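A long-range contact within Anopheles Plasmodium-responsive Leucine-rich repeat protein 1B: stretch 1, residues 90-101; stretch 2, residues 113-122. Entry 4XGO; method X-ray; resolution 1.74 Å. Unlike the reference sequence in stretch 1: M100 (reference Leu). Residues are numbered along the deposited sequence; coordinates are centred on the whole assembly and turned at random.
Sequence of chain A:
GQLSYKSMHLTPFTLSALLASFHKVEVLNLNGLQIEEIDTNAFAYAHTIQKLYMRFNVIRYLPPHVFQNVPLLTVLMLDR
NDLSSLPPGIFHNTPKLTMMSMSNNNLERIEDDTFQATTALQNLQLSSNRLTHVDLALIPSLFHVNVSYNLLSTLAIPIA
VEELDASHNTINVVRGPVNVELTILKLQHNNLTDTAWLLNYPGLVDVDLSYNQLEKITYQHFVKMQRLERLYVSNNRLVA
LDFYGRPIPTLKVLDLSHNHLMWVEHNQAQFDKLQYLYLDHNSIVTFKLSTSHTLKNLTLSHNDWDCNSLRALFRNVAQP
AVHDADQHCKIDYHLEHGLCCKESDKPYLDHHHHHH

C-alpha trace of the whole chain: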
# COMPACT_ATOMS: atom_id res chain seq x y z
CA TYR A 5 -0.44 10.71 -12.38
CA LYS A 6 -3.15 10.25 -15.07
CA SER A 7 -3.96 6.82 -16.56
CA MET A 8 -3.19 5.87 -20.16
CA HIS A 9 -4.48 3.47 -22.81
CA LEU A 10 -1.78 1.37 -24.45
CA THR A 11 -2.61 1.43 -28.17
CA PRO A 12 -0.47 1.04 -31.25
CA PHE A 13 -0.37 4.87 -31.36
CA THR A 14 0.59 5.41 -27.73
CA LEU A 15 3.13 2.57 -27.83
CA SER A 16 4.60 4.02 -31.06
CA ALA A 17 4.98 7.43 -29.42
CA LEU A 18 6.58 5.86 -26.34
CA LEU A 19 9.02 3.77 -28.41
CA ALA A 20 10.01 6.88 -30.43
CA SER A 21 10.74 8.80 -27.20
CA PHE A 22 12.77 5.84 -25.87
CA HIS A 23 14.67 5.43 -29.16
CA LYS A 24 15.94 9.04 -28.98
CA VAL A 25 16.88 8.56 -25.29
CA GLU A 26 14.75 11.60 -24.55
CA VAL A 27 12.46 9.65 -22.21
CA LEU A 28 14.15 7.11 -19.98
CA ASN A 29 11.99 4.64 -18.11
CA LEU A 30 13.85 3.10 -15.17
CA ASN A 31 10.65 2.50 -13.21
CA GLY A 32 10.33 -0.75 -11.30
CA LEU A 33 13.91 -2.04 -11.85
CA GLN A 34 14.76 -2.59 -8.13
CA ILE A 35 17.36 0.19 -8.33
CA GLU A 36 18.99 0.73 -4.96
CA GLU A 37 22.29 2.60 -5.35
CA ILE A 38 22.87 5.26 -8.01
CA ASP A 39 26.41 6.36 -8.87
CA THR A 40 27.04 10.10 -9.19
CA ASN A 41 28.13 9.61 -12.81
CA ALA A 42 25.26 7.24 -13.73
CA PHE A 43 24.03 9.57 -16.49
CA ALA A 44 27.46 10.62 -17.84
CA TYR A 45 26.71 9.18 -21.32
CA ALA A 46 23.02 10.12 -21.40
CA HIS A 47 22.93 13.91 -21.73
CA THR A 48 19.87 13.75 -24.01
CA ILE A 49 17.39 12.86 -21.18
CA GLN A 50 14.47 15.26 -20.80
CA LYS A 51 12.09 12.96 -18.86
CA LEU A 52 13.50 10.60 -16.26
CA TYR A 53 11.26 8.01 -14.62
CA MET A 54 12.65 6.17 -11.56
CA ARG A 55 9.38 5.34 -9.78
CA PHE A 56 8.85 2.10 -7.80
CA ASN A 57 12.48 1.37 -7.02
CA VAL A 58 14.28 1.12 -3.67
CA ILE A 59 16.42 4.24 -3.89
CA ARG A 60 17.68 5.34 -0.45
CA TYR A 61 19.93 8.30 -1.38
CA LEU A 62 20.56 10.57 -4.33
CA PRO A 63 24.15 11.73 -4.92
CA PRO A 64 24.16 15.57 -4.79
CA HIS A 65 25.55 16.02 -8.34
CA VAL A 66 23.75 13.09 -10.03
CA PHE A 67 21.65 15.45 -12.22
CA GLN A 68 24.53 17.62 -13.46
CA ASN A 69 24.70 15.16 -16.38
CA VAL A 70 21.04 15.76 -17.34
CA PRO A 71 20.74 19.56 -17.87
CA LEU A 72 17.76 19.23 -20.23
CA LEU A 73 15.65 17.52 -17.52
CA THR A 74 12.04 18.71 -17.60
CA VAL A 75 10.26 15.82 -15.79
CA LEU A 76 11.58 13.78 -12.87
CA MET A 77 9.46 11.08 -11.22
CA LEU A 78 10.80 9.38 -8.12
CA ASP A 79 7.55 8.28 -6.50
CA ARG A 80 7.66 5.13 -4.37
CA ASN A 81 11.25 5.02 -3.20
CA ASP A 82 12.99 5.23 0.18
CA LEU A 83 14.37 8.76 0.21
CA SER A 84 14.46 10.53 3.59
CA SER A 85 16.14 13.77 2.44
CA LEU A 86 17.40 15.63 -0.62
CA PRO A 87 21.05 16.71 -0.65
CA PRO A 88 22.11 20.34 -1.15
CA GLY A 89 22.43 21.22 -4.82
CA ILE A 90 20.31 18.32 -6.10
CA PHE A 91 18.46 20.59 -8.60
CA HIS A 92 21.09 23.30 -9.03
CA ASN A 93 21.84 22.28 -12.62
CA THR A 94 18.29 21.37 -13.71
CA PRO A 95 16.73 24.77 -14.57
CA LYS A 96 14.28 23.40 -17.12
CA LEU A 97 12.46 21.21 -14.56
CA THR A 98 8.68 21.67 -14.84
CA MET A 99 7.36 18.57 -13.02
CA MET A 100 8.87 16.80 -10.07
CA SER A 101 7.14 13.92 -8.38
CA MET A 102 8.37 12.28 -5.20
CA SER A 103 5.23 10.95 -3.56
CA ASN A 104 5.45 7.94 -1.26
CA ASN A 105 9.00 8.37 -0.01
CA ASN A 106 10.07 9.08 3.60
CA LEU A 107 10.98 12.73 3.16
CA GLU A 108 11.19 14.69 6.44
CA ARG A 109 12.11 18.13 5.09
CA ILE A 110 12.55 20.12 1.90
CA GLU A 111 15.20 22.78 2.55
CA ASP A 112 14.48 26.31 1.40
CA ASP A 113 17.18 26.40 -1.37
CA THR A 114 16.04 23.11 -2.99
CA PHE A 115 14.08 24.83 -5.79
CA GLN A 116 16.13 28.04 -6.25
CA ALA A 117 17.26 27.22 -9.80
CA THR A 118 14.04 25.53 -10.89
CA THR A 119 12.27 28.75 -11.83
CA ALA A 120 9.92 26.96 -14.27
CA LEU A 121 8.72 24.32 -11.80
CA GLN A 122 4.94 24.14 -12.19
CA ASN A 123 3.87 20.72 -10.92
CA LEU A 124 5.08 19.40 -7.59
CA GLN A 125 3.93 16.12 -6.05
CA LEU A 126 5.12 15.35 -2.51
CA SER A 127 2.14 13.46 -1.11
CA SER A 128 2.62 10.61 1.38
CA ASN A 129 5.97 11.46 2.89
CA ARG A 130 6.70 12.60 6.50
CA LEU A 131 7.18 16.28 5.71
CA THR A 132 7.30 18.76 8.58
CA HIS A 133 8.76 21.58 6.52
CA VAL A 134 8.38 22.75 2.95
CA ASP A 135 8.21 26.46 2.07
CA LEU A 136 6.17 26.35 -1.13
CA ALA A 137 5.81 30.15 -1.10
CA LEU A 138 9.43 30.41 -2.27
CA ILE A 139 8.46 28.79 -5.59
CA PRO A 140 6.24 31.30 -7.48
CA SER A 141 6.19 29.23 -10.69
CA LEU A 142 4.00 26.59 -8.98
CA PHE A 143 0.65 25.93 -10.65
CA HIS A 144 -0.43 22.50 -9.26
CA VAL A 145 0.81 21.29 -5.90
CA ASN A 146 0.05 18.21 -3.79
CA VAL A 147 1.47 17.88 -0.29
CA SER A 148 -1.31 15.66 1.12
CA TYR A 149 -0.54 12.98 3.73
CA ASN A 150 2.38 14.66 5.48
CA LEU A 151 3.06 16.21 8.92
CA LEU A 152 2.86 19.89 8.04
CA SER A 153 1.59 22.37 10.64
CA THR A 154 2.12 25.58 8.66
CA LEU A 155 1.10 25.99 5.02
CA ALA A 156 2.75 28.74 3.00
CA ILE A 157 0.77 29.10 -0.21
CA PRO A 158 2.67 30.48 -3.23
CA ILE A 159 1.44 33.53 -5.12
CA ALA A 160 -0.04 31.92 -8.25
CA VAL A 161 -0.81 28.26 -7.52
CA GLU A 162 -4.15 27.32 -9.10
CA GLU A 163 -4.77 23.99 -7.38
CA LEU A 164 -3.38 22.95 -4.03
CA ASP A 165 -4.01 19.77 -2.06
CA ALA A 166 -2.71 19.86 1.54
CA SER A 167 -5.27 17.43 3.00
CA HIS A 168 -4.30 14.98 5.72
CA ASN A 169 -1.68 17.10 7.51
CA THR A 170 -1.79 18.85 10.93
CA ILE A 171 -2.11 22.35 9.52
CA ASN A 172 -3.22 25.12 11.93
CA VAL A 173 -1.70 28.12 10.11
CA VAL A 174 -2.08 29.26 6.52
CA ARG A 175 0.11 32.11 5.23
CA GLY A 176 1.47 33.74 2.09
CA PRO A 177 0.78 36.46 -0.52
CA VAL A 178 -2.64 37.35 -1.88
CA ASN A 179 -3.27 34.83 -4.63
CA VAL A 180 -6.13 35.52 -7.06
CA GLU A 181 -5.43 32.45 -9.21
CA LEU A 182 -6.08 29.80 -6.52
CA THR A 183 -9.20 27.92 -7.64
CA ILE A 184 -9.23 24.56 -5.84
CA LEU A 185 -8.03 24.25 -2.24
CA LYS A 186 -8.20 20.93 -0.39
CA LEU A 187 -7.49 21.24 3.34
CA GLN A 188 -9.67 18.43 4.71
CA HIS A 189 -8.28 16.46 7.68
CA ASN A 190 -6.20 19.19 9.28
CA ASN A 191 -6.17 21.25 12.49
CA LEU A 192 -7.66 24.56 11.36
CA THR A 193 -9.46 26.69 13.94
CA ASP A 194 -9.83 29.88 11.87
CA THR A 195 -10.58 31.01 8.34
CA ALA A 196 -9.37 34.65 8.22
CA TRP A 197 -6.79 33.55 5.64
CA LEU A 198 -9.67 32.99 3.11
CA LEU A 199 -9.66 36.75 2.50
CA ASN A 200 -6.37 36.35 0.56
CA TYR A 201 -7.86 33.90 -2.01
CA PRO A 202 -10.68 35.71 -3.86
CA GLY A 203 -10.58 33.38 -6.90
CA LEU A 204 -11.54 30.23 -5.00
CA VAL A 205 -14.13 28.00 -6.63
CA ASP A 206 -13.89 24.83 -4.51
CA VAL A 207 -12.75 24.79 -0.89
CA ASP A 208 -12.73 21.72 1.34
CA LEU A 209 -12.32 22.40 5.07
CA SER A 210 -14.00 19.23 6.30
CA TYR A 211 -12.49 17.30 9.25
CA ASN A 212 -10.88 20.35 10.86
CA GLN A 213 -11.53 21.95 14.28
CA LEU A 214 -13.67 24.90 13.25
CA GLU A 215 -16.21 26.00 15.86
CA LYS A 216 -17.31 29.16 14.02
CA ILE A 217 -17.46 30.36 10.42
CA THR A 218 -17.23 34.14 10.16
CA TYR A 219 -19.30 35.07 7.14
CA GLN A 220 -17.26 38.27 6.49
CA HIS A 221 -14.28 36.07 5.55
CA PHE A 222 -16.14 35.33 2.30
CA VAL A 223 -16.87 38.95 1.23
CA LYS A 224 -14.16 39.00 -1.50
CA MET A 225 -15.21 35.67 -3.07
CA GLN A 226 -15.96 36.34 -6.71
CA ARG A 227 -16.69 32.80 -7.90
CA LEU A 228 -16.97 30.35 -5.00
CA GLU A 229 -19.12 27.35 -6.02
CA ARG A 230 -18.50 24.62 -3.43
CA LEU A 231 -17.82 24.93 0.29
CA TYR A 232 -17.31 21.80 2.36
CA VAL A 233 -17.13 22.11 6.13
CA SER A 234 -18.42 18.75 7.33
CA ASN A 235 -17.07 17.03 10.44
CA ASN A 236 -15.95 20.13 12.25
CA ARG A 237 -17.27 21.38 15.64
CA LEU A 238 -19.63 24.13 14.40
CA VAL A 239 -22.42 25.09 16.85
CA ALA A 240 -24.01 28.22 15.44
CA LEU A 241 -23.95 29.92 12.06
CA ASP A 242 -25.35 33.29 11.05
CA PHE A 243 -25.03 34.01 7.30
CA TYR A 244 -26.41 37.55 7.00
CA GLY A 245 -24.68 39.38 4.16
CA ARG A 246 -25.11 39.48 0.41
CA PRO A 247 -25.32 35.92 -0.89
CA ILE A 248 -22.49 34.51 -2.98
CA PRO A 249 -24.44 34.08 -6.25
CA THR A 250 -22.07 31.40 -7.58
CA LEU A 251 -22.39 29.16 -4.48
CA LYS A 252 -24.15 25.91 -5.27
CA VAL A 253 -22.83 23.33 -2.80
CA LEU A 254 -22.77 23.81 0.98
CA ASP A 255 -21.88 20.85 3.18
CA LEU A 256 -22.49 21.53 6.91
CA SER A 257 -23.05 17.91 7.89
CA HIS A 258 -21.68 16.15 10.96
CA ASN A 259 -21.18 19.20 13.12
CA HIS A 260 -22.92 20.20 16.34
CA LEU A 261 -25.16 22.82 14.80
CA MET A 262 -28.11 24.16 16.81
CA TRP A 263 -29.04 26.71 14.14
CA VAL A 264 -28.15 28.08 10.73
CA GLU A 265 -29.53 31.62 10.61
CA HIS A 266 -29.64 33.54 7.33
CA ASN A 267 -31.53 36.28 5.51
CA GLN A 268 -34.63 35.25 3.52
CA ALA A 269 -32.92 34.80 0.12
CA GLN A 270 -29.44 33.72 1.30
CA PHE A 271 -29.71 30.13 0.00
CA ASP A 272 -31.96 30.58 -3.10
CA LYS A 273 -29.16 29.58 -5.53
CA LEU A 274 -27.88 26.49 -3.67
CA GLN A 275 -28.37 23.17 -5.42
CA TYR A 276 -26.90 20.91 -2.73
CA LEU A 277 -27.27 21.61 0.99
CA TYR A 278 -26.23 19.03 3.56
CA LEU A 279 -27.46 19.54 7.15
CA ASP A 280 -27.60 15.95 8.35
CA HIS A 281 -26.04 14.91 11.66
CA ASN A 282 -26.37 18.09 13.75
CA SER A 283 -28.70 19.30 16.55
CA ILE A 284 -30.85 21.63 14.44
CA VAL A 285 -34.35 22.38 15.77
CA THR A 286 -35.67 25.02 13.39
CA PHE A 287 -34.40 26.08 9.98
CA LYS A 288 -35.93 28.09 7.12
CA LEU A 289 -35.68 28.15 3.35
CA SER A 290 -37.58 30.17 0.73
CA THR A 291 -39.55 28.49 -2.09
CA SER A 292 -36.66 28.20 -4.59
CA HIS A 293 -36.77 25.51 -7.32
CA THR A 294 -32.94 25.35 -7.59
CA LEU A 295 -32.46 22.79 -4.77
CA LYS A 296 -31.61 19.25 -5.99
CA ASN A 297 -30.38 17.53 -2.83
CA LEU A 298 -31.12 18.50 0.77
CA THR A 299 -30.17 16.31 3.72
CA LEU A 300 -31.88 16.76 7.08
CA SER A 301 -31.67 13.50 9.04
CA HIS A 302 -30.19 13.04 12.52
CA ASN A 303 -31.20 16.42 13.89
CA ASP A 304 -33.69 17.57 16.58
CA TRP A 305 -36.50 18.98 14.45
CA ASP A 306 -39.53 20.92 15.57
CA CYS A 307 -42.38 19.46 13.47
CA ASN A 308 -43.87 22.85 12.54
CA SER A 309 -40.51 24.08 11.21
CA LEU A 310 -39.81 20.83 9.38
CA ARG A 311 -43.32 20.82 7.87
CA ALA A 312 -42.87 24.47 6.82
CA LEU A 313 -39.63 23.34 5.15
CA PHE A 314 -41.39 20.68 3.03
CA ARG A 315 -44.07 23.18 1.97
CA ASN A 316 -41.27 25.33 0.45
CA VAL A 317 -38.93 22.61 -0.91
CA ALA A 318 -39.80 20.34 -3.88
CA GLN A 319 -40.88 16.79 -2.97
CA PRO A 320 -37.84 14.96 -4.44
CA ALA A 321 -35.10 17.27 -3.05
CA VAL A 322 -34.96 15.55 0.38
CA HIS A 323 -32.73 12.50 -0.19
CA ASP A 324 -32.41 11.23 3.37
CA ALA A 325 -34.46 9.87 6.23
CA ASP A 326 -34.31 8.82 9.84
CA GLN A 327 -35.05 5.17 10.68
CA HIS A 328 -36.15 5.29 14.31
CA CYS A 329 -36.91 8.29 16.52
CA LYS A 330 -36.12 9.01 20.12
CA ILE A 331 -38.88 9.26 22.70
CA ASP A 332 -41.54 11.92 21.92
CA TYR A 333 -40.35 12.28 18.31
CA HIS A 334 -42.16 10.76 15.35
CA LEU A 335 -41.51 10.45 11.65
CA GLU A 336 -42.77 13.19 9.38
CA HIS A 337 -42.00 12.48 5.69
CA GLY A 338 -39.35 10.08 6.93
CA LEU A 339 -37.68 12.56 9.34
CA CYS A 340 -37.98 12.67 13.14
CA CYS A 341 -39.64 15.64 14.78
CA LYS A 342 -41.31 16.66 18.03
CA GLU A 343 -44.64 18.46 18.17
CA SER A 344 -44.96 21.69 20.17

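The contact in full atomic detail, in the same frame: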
# COMPACT_ATOMS: atom_id res chain seq x y z
N ILE A 90 20.88 19.39 -5.27
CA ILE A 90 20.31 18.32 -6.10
C ILE A 90 19.73 18.84 -7.42
O ILE A 90 19.91 18.20 -8.47
CB ILE A 90 19.28 17.48 -5.30
CG1 ILE A 90 18.86 16.23 -6.08
CG2 ILE A 90 18.08 18.32 -4.91
CD1 ILE A 90 19.98 15.23 -6.29
N PHE A 91 19.05 19.99 -7.39
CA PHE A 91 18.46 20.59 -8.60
C PHE A 91 19.15 21.86 -9.08
O PHE A 91 18.58 22.65 -9.85
CB PHE A 91 16.96 20.84 -8.41
CG PHE A 91 16.19 19.61 -8.02
CD1 PHE A 91 16.35 18.42 -8.72
CD2 PHE A 91 15.30 19.64 -6.96
CE1 PHE A 91 15.64 17.28 -8.36
CE2 PHE A 91 14.59 18.50 -6.59
CZ PHE A 91 14.77 17.32 -7.29
N HIS A 92 20.40 22.07 -8.67
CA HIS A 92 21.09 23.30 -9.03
C HIS A 92 21.33 23.43 -10.55
O HIS A 92 21.39 24.55 -11.08
CB HIS A 92 22.43 23.38 -8.30
CG HIS A 92 23.25 24.56 -8.69
ND1 HIS A 92 22.91 25.85 -8.35
CD2 HIS A 92 24.40 24.65 -9.40
CE1 HIS A 92 23.82 26.69 -8.82
NE2 HIS A 92 24.74 25.98 -9.46
N ASN A 93 21.50 22.30 -11.22
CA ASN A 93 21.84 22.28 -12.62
C ASN A 93 20.70 21.74 -13.48
O ASN A 93 20.94 21.30 -14.62
CB ASN A 93 23.11 21.46 -12.83
CG ASN A 93 24.31 22.05 -12.11
OD1 ASN A 93 24.78 21.50 -11.11
ND2 ASN A 93 24.77 23.21 -12.58
N THR A 94 19.47 21.79 -12.95
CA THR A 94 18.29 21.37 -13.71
C THR A 94 17.25 22.50 -13.83
O THR A 94 16.10 22.37 -13.34
CB THR A 94 17.66 20.11 -13.10
OG1 THR A 94 17.28 20.34 -11.74
CG2 THR A 94 18.65 18.95 -13.15
N PRO A 95 17.60 23.59 -14.54
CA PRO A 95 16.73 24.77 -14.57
C PRO A 95 15.47 24.64 -15.40
O PRO A 95 14.58 25.49 -15.29
CB PRO A 95 17.65 25.86 -15.15
CG PRO A 95 18.61 25.11 -15.98
CD PRO A 95 18.87 23.83 -15.25
N LYS A 96 15.40 23.60 -16.23
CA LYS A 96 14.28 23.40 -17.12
C LYS A 96 13.20 22.55 -16.47
O LYS A 96 12.19 22.31 -17.11
CB LYS A 96 14.70 22.75 -18.45
CG LYS A 96 15.89 23.42 -19.13
CD LYS A 96 15.64 24.88 -19.43
CE LYS A 96 16.83 25.53 -20.15
NZ LYS A 96 17.27 24.74 -21.34
N LEU A 97 13.40 22.12 -15.23
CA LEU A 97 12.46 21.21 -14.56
C LEU A 97 11.10 21.86 -14.43
O LEU A 97 10.99 22.94 -13.85
CB LEU A 97 12.98 20.85 -13.18
CG LEU A 97 12.34 19.69 -12.44
CD1 LEU A 97 12.53 18.36 -13.15
CD2 LEU A 97 12.91 19.65 -11.04
N THR A 98 10.07 21.19 -14.94
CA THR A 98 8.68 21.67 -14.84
C THR A 98 7.78 20.80 -13.97
O THR A 98 6.77 21.30 -13.47
CB THR A 98 8.03 21.85 -16.21
OG1 THR A 98 7.77 20.56 -16.82
CG2 THR A 98 8.93 22.69 -17.10
N MET A 99 8.13 19.52 -13.84
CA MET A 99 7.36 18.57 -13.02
C MET A 99 8.31 17.71 -12.24
O MET A 99 9.25 17.11 -12.79
CB MET A 99 6.48 17.67 -13.88
CG MET A 99 5.89 16.50 -13.09
SD MET A 99 4.66 15.61 -14.04
CE MET A 99 3.32 16.79 -14.11
N MET A 100 8.07 17.62 -10.94
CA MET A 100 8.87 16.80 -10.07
C MET A 100 7.93 16.05 -9.15
O MET A 100 7.16 16.68 -8.41
CB MET A 100 9.87 17.66 -9.29
CG MET A 100 11.11 16.92 -8.82
SD MET A 100 10.79 15.78 -7.46
CE MET A 100 10.60 16.88 -6.07
N SER A 101 7.98 14.73 -9.22
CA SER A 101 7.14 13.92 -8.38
C SER A 101 7.99 13.04 -7.48
O SER A 101 8.86 12.31 -7.94
CB SER A 101 6.20 13.08 -9.26
OG SER A 101 5.14 12.58 -8.52
N ASP A 113 16.44 26.15 -0.11
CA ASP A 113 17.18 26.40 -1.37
C ASP A 113 16.98 25.30 -2.44
O ASP A 113 17.51 25.40 -3.55
CB ASP A 113 18.67 26.70 -1.11
CG ASP A 113 19.43 25.53 -0.47
OD1 ASP A 113 18.84 24.47 -0.17
OD2 ASP A 113 20.65 25.72 -0.23
N THR A 114 16.18 24.29 -2.13
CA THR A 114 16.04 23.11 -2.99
C THR A 114 15.62 23.52 -4.41
O THR A 114 16.18 23.02 -5.40
CB THR A 114 15.03 22.11 -2.39
OG1 THR A 114 15.50 21.69 -1.10
CG2 THR A 114 14.87 20.89 -3.26
N PHE A 115 14.67 24.45 -4.50
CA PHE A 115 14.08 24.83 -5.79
C PHE A 115 14.48 26.22 -6.28
O PHE A 115 13.76 26.84 -7.07
CB PHE A 115 12.55 24.67 -5.68
CG PHE A 115 12.11 23.26 -5.42
CD1 PHE A 115 12.27 22.27 -6.39
CD2 PHE A 115 11.53 22.90 -4.21
CE1 PHE A 115 11.88 20.97 -6.16
CE2 PHE A 115 11.13 21.60 -3.97
CZ PHE A 115 11.31 20.63 -4.95
N GLN A 116 15.64 26.71 -5.85
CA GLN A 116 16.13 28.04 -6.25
C GLN A 116 16.33 28.17 -7.76
O GLN A 116 15.94 29.19 -8.34
CB GLN A 116 17.44 28.40 -5.55
CG GLN A 116 18.12 29.63 -6.16
CD GLN A 116 19.22 30.21 -5.29
OE1 GLN A 116 20.05 29.48 -4.74
NE2 GLN A 116 19.26 31.54 -5.19
N ALA A 117 16.91 27.15 -8.39
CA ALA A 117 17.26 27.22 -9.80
C ALA A 117 16.12 26.78 -10.70
O ALA A 117 16.10 27.09 -11.89
CB ALA A 117 18.49 26.36 -10.07
N THR A 118 15.15 26.06 -10.12
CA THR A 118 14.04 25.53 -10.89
C THR A 118 12.91 26.54 -11.00
O THR A 118 11.79 26.32 -10.51
CB THR A 118 13.52 24.21 -10.31
OG1 THR A 118 13.00 24.41 -8.98
CG2 THR A 118 14.65 23.19 -10.27
N THR A 119 13.19 27.62 -11.73
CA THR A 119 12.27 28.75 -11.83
C THR A 119 11.11 28.53 -12.82
O THR A 119 10.30 29.44 -13.04
CB THR A 119 13.03 30.06 -12.15
OG1 THR A 119 13.80 29.91 -13.34
CG2 THR A 119 13.95 30.42 -10.99
N ALA A 120 11.04 27.34 -13.41
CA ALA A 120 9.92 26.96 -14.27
C ALA A 120 9.12 25.82 -13.67
O ALA A 120 8.28 25.24 -14.36
CB ALA A 120 10.41 26.54 -15.64
N LEU A 121 9.40 25.47 -12.42
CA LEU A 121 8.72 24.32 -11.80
C LEU A 121 7.24 24.62 -11.60
O LEU A 121 6.87 25.53 -10.84
CB LEU A 121 9.39 23.96 -10.46
CG LEU A 121 8.80 22.77 -9.67
CD1 LEU A 121 8.93 21.49 -10.45
CD2 LEU A 121 9.46 22.62 -8.31
N GLN A 122 6.37 23.87 -12.27
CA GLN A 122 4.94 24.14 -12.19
C GLN A 122 4.14 23.09 -11.45
O GLN A 122 3.11 23.41 -10.89
CB GLN A 122 4.33 24.27 -13.59
CG GLN A 122 4.77 25.50 -14.35
CD GLN A 122 3.83 25.84 -15.49
OE1 GLN A 122 2.69 25.35 -15.55
NE2 GLN A 122 4.31 26.65 -16.41
O HOH W 1 18.59 21.93 -5.26
O HOH W 2 17.40 24.48 -7.48

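The two stretches are equivalent segments of successive leucine-rich repeats, stacked through a mostly apolar interface that buries 629 Å² and is tied together by one direct hydrogen bond and two bridging waters. Nearest CA atoms pair residues 23 apart (the CA atoms of P95 and T118 at 4.6 Å, those of T98 and L121 at 4.0 Å), one short of the 24-residue spacing of equivalent positions such as F91 and F115.

At the inner side, F91 and F115 share the m rotamer and lie with near-parallel planes, 18° apart, but slid so that the rings barely overlap; the centroids are 5.7 Å apart and F91 CE2 approaches F115 CE1 to 3.7 Å. M100, which replaces the reference leucine, extends its methyl group to the edge of the second ring, M100 CE lying 4.0 Å from F115 CZ. L121 packs its CD1 4.1 Å from M100 CB and 4.3 Å from L97 CG. Both leucines adopt the same tp conformation.

T118 serves two purposes. Its OG1 donates to F115 O (3.2 Å), satisfying the hydroxyl within its own stretch, while its methyl fits against stretch 1, with T118 CG2 3.8 Å from F91 CB and 4.0 Å from L97 CD2. A117 points toward stretch 1, and its small CB sits close to the backbone, 3.6 Å from H92 O and 3.7 Å from F91 O.

Polar backbone groups are linked at both ends of the contact. Q122 N donates to T98 O at 2.9 Å, with an angle of 156° at the hydrogen. Near F91, where the backbones are farther apart, water 1 accepts from F91 N (2.9 Å) and donates to T114 O (2.6 Å). Water 2 accepts from A117 N (2.9 Å) and lies 2.8 Å from T114 O, with a weak bond to F91 O at 3.2 Å.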